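Local coordinates for putative hydrolase (Chromobacterium violaceum, PDB 3MCW) that is a putative hydrolase of the isochorismatase family, probably acting on small molecules, whose physiological substrate the structure alone does not show, at the interface of chains A and B. Numbering follows the deposited sequence. Chains: chain A/B, Putative hydrolase.

Contact 1: the interface of chains A and B. Residues chain A 155-157, 169; chain B 164-165, 168-169, 172.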
ATOM      1  N   ASP A 155       9.325 -14.112   4.677  1.00  6.44           N
ATOM      2  CA  ASP A 155       8.116 -14.106   3.852  1.00  6.74           C
ATOM      3  C   ASP A 155       7.145 -15.153   4.369  1.00  6.70           C
ATOM      4  O   ASP A 155       7.434 -15.933   5.278  1.00  6.98           O
ATOM      5  CB  ASP A 155       8.450 -14.202   2.350  1.00  6.94           C
ATOM      6  CG  ASP A 155       8.832 -15.588   1.857  1.00  7.29           C
ATOM      7  OD1 ASP A 155       8.595 -16.594   2.532  1.00  7.32           O
ATOM      8  OD2 ASP A 155       9.328 -15.634   0.713  1.00 10.09           O
ATOM      9  N   TRP A 156       5.939 -15.188   3.799  1.00  7.17           N
ATOM     10  CA  TRP A 156       4.879 -16.050   4.311  1.00  7.73           C
ATOM     11  C   TRP A 156       5.153 -17.537   4.082  1.00  8.30           C
ATOM     12  O   TRP A 156       4.455 -18.381   4.626  1.00 12.07           O
ATOM     13  CB  TRP A 156       3.555 -15.700   3.601  1.00 10.15           C
ATOM     14  CG  TRP A 156       2.364 -16.149   4.328  1.00 12.51           C
ATOM     15  CD1 TRP A 156       1.429 -17.153   3.993  1.00 12.08           C
ATOM     16  CD2 TRP A 156       1.902 -15.586   5.520  1.00 12.54           C
ATOM     17  NE1 TRP A 156       0.496 -17.237   4.945  1.00 14.26           N
ATOM     18  CE2 TRP A 156       0.717 -16.274   5.893  1.00 13.15           C
ATOM     19  CE3 TRP A 156       2.354 -14.562   6.330  1.00 13.35           C
ATOM     20  CZ2 TRP A 156       0.032 -16.014   7.078  1.00 15.13           C
ATOM     21  CZ3 TRP A 156       1.655 -14.300   7.523  1.00 15.14           C
ATOM     22  CH2 TRP A 156       0.512 -15.018   7.876  1.00 16.17           C
ATOM     23  N   HIS A 157       6.141 -17.852   3.259  1.00  8.03           N
ATOM     24  CA  HIS A 157       6.538 -19.213   2.977  1.00  8.77           C
ATOM     25  C   HIS A 157       7.841 -19.582   3.676  1.00  9.12           C
ATOM     26  O   HIS A 157       8.501 -20.546   3.305  1.00 11.53           O
ATOM     27  CB  HIS A 157       6.605 -19.431   1.468  1.00  9.97           C
ATOM     28  CG  HIS A 157       5.311 -19.149   0.721  1.00 11.11           C
ATOM     29  ND1 HIS A 157       5.254 -18.964  -0.651  1.00 12.14           N
ATOM     30  CD2 HIS A 157       4.036 -18.990   1.169  1.00 10.84           C
ATOM     31  CE1 HIS A 157       3.994 -18.751  -1.014  1.00 12.16           C
ATOM     32  NE2 HIS A 157       3.223 -18.761   0.072  1.00 11.59           N
HETATM   33  N   MSE A 169      11.888  -5.422  -3.555  1.00  5.82           N
HETATM   34  CA  MSE A 169      10.559  -5.875  -3.944  0.50  6.12           C
HETATM   35  C   MSE A 169       9.559  -4.724  -3.831  1.00  6.25           C
HETATM   36  O   MSE A 169       8.720  -4.515  -4.725  1.00  7.00           O
HETATM   37  CB  MSE A 169      10.161  -7.147  -3.163  0.50  6.86           C
HETATM   38  CG  MSE A 169      10.961  -8.373  -3.611  0.50  8.24           C
HETATM   39 SE   MSE A 169      10.551 -10.065  -2.736  0.37 10.54          SE
HETATM   40  CE  MSE A 169       8.966 -10.384  -3.686  0.50 12.83           C
TER
ATOM     41  N   ASP B 164       4.875 -16.969  -6.546  1.00  6.39           N
ATOM     42  CA  ASP B 164       4.811 -17.430  -5.167  1.00  6.80           C
ATOM     43  C   ASP B 164       5.609 -16.542  -4.213  1.00  6.74           C
ATOM     44  O   ASP B 164       5.152 -16.244  -3.121  1.00  6.95           O
ATOM     45  CB  ASP B 164       5.290 -18.896  -5.059  1.00  8.28           C
ATOM     46  CG  ASP B 164       4.467 -19.826  -5.931  1.00 10.63           C
ATOM     47  OD1 ASP B 164       4.724 -19.871  -7.138  1.00 14.36           O
ATOM     48  OD2 ASP B 164       3.506 -20.429  -5.456  1.00 12.97           O
ATOM     49  N   GLU B 165       6.801 -16.143  -4.645  1.00  6.11           N
ATOM     50  CA  GLU B 165       7.654 -15.252  -3.840  1.00  6.58           C
ATOM     51  C   GLU B 165       7.031 -13.864  -3.669  1.00  6.02           C
ATOM     52  O   GLU B 165       7.100 -13.291  -2.579  1.00  6.70           O
ATOM     53  CB  GLU B 165       9.051 -15.153  -4.463  1.00  7.21           C
ATOM     54  CG  GLU B 165       9.846 -16.443  -4.303  1.00  8.65           C
ATOM     55  CD  GLU B 165      11.156 -16.464  -5.026  1.00 10.97           C
ATOM     56  OE1 GLU B 165      11.256 -16.024  -6.186  1.00  9.72           O
ATOM     57  OE2 GLU B 165      12.117 -17.015  -4.436  1.00 17.78           O
ATOM     58  N   ALA B 168       4.140 -14.232  -1.294  1.00  6.30           N
ATOM     59  CA  ALA B 168       4.611 -14.459   0.074  1.00  6.42           C
ATOM     60  C   ALA B 168       5.162 -13.196   0.699  1.00  6.06           C
ATOM     61  O   ALA B 168       4.993 -12.996   1.911  1.00  6.43           O
ATOM     62  CB  ALA B 168       5.681 -15.559   0.080  1.00  7.28           C
HETATM   63  N   MSE B 169       5.839 -12.360  -0.082  1.00  6.24           N
HETATM   64  CA  MSE B 169       6.383 -11.115   0.478  0.50  6.59           C
HETATM   65  C   MSE B 169       5.229 -10.133   0.778  1.00  6.59           C
HETATM   66  O   MSE B 169       5.225  -9.494   1.829  1.00  7.99           O
HETATM   67  CB  MSE B 169       7.494 -10.541  -0.439  0.50  6.98           C
HETATM   68  CG  MSE B 169       8.799 -11.370  -0.402  0.50  7.85           C
HETATM   69 SE   MSE B 169      10.314 -10.719  -1.517  0.37 12.25          SE
HETATM   70  CE  MSE B 169      10.907  -9.460  -0.260  0.50 13.83           C
ATOM     71  N   ALA B 172       3.458 -11.226   3.978  1.00  7.23           N
ATOM     72  CA  ALA B 172       4.264 -10.935   5.161  1.00  7.82           C
ATOM     73  C   ALA B 172       4.173  -9.446   5.501  1.00  7.99           C
ATOM     74  O   ALA B 172       4.178  -9.108   6.684  1.00 10.05           O
ATOM     75  CB  ALA B 172       5.708 -11.347   4.923  1.00  9.39           C
TER

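Contact 2: the interface of chains A and B. Residues chain A 95-97, 125, 129; chain B 136, 177-178.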
ATOM      1  N   THR A  95      -1.428   5.809  12.066  1.00  8.16           N
ATOM      2  CA  THR A  95      -1.466   4.608  11.244  0.50  8.31           C
ATOM      3  C   THR A  95      -0.324   4.677  10.250  1.00  7.17           C
ATOM      4  O   THR A  95       0.460   5.604  10.249  1.00  8.27           O
ATOM      5  CB  THR A  95      -2.800   4.431  10.455  0.50  9.16           C
ATOM      6  OG1 THR A  95      -2.932   3.061  10.146  0.50  9.39           O
ATOM      7  CG2 THR A  95      -2.781   5.093   9.072  0.50  8.90           C
ATOM      8  N   ASN A  96      -0.249   3.714   9.338  1.00  6.87           N
ATOM      9  CA  ASN A  96       0.887   3.686   8.429  1.00  6.62           C
ATOM     10  C   ASN A  96       0.877   4.796   7.402  1.00  6.52           C
ATOM     11  O   ASN A  96       1.893   5.427   7.141  1.00  8.10           O
ATOM     12  CB  ASN A  96       0.981   2.325   7.758  1.00  7.48           C
ATOM     13  CG  ASN A  96       1.017   1.228   8.780  1.00  8.76           C
ATOM     14  OD1 ASN A  96       0.022   0.576   9.061  1.00 10.04           O
ATOM     15  ND2 ASN A  96       2.161   1.083   9.425  1.00 12.39           N
ATOM     16  N   SER A  97      -0.258   5.004   6.744  1.00  7.27           N
ATOM     17  CA  SER A  97      -0.346   6.050   5.743  1.00  7.20           C
ATOM     18  C   SER A  97      -0.406   7.435   6.361  1.00  6.85           C
ATOM     19  O   SER A  97      -1.254   7.711   7.180  1.00  8.31           O
ATOM     20  CB  SER A  97      -1.583   5.850   4.870  1.00  7.78           C
ATOM     21  OG  SER A  97      -1.660   6.996   4.006  1.00  8.66           O
ATOM     22  N   ASN A 125       6.748  -0.450   4.758  1.00  6.26           N
ATOM     23  CA  ASN A 125       5.647  -0.273   5.680  1.00  6.35           C
ATOM     24  C   ASN A 125       5.065   1.139   5.510  1.00  6.18           C
ATOM     25  O   ASN A 125       4.295   1.350   4.567  1.00  6.72           O
ATOM     26  CB  ASN A 125       6.010  -0.707   7.095  1.00  6.81           C
ATOM     27  CG  ASN A 125       4.774  -0.859   7.955  1.00  8.06           C
ATOM     28  OD1 ASN A 125       3.652  -0.942   7.444  1.00 12.10           O
ATOM     29  ND2 ASN A 125       4.966  -0.962   9.230  1.00  9.56           N
ATOM     30  N   ALA A 129       2.941   2.483   2.291  1.00  5.42           N
ATOM     31  CA  ALA A 129       1.511   2.782   2.496  1.00  5.62           C
ATOM     32  C   ALA A 129       1.189   4.197   2.041  1.00  5.31           C
ATOM     33  O   ALA A 129       0.177   4.470   1.380  1.00  6.22           O
ATOM     34  CB  ALA A 129       1.138   2.617   3.969  1.00  6.69           C
TER
ATOM     35  N   ASN B 136      -5.845   0.522   7.654  1.00  6.68           N
ATOM     36  CA  ASN B 136      -5.529   1.821   8.237  1.00  7.28           C
ATOM     37  C   ASN B 136      -6.783   2.670   8.480  1.00  7.05           C
ATOM     38  O   ASN B 136      -6.772   3.492   9.400  1.00  9.03           O
ATOM     39  CB  ASN B 136      -4.552   2.598   7.362  1.00  7.85           C
ATOM     40  CG  ASN B 136      -3.084   2.107   7.393  1.00  7.73           C
ATOM     41  OD1 ASN B 136      -2.256   2.734   6.749  1.00  9.05           O
ATOM     42  ND2 ASN B 136      -2.770   1.047   8.138  1.00  8.51           N
ATOM     43  N   GLU B 177      -0.090  -6.138  10.581  1.00  8.04           N
ATOM     44  CA  GLU B 177      -0.052  -4.694  10.439  1.00  8.29           C
ATOM     45  C   GLU B 177      -1.325  -4.115   9.807  1.00  7.46           C
ATOM     46  O   GLU B 177      -1.774  -3.056  10.193  1.00  9.01           O
ATOM     47  CB  GLU B 177       1.173  -4.295   9.636  1.00  8.87           C
ATOM     48  CG  GLU B 177       1.558  -2.865   9.703  1.00 10.68           C
ATOM     49  CD  GLU B 177       2.246  -2.437  10.975  1.00 11.28           C
ATOM     50  OE1 GLU B 177       2.278  -3.222  11.937  1.00 15.50           O
ATOM     51  OE2 GLU B 177       2.667  -1.273  11.084  1.00 11.45           O
ATOM     52  N   TYR B 178      -1.886  -4.820   8.823  1.00  6.92           N
ATOM     53  CA  TYR B 178      -3.044  -4.358   8.054  1.00  6.65           C
ATOM     54  C   TYR B 178      -4.256  -5.285   8.082  1.00  7.22           C
ATOM     55  O   TYR B 178      -5.365  -4.842   7.783  1.00  8.99           O
ATOM     56  CB  TYR B 178      -2.653  -4.108   6.611  1.00  6.52           C
ATOM     57  CG  TYR B 178      -1.555  -3.106   6.431  1.00  6.14           C
ATOM     58  CD1 TYR B 178      -1.806  -1.743   6.329  1.00  6.75           C
ATOM     59  CD2 TYR B 178      -0.225  -3.513   6.336  1.00  7.28           C
ATOM     60  CE1 TYR B 178      -0.784  -0.808   6.109  1.00  6.71           C
ATOM     61  CE2 TYR B 178       0.817  -2.596   6.161  1.00  7.06           C
ATOM     62  CZ  TYR B 178       0.527  -1.246   6.042  1.00  6.69           C
ATOM     63  OH  TYR B 178       1.540  -0.315   5.832  1.00  8.13           O
TER
HETATM   64  O   HOH W   1      -0.781  -0.679  11.380  0.70 16.33           O

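Contact 1: the interface of chains A and B
A loop of one subunit lies against a helix of the other in this part of a two-fold symmetric homodimer interface, and the same helix approaches its own copy, helping to join the two chains of the deposited assembly. The loop A:Asp155 to A:His157, just after strand 153-154, rests on B:Ala168 in helix 163-174. The backbone N-H of A:Trp156 donates to the carbonyl oxygen of B:Ala168, with N to O at 3.0 Å and 158° at the hydrogen. The donor arrives well above the carbonyl plane, off the lone pairs. One residue along the loop, the imidazole of A:His157 presents a face to the methyl group of B:Ala168, whose CB lies over the centre of the ring, 3.6 Å from its centroid. The same methyl meets the carboxylate carbon CG of A:Asp155 at 3.6 Å, so imidazole and carboxylate enclose it from different sides. A:Asp155 is turned with CG lying between its own N and C (chi1 77°), which carries OD1 back over the loop to accept from the N of A:His157 at 2.9 Å. That bond, meeting OD1 from above the carboxylate plane, probably stiffens the turn that holds the histidine ring over B:Ala168. A helical turn further on, the CB methyl of B:Ala172 packs on CA of A:Asp155 at 3.8 Å. Nearby, CB of A:Asp155 lies 4.0 Å from CG of B:Met169. The selenomethionines A:Met169 and B:Met169 face one another, but their selenium positions overlap in the model; simultaneous occupancy is doubtful and their detailed packing cannot be read. The small methyls of B:Ala168 and B:Ala172 probably allow the loop's close approach to the helix, and the site probably helps fix how the two subunits sit against each other.

Contact 2: the interface of chains A and B
A:Asn96 and B:Asn136 meet at the packed end of a polar network, part of the two-fold interface between the subunits. ND2 of B:Asn136 donates to OD1 of A:Asn96 at 3.0 Å, in the carbonyl plane and on a lone pair. The other end of that amide, OD1 of B:Asn136, takes the backbone N-H of A:Ser97 at 3.0 Å, so both polar ends are engaged and the flip of the amide is set. A:Thr95 caps one amide face: its methyl CG2 packs 3.4 Å from CG of B:Asn136, and its hydroxyl OG1 lies over the same face. OG1 is close to ND2, but from above the amide, which makes any hydrogen bond there weak at best. Towards B:Glu177 close packing gives way to hydrogen bonding. Here a single carboxylate oxygen, OE2, accepts from two amides of the partner. ND2 of A:Asn96 reaches it at 2.9 Å on the anti lone pair, whereas ND2 of A:Asn125 comes from above the carboxylate plane in a nearly straight bond (176° at H). The amide of A:Asn125, near the start of helix 123-136, takes two partners, since its OD1 also accepts from B:Tyr178. The glutamate brings OE2 there with CG opposite its backbone N (chi1 -164°) and a bend at chi2. The looser side is bridged by water 1, which lies 2.8 Å from OD1 of A:Asn96 and from the backbone O of B:Glu177. In nicotinamidase-like relatives the start of this helix carries a catalytic cysteine, which this sequence appears to lack; the partner chain may still border the corresponding pocket. The phenol ring of B:Tyr178 stands almost perpendicular to the A:Asn125 amide (80° between planes), and its hydroxyl OH donates to OD1 of A:Asn125 at 2.7 Å while passing 3.5 Å from CB of A:Ala129.

About 18 Å separates the C-alpha centres of contact 1 and contact 2, two patches of the same two-fold interface, and they share no residue. They are joined through chain B: helix 163-174, which supplies that chain's side of contact 1, runs shortly before the segment that delivers the glutamate and tyrosine of contact 2. Contact 1 is mostly apolar packing with a backbone bond, contact 2 mostly side-chain hydrogen bonding. Two-fold symmetry repeats both with the chains exchanged. Together they could couple the packing of the subunits to the position of the start of helix 123-136, where relatives have their active site, if this dimer forms in solution.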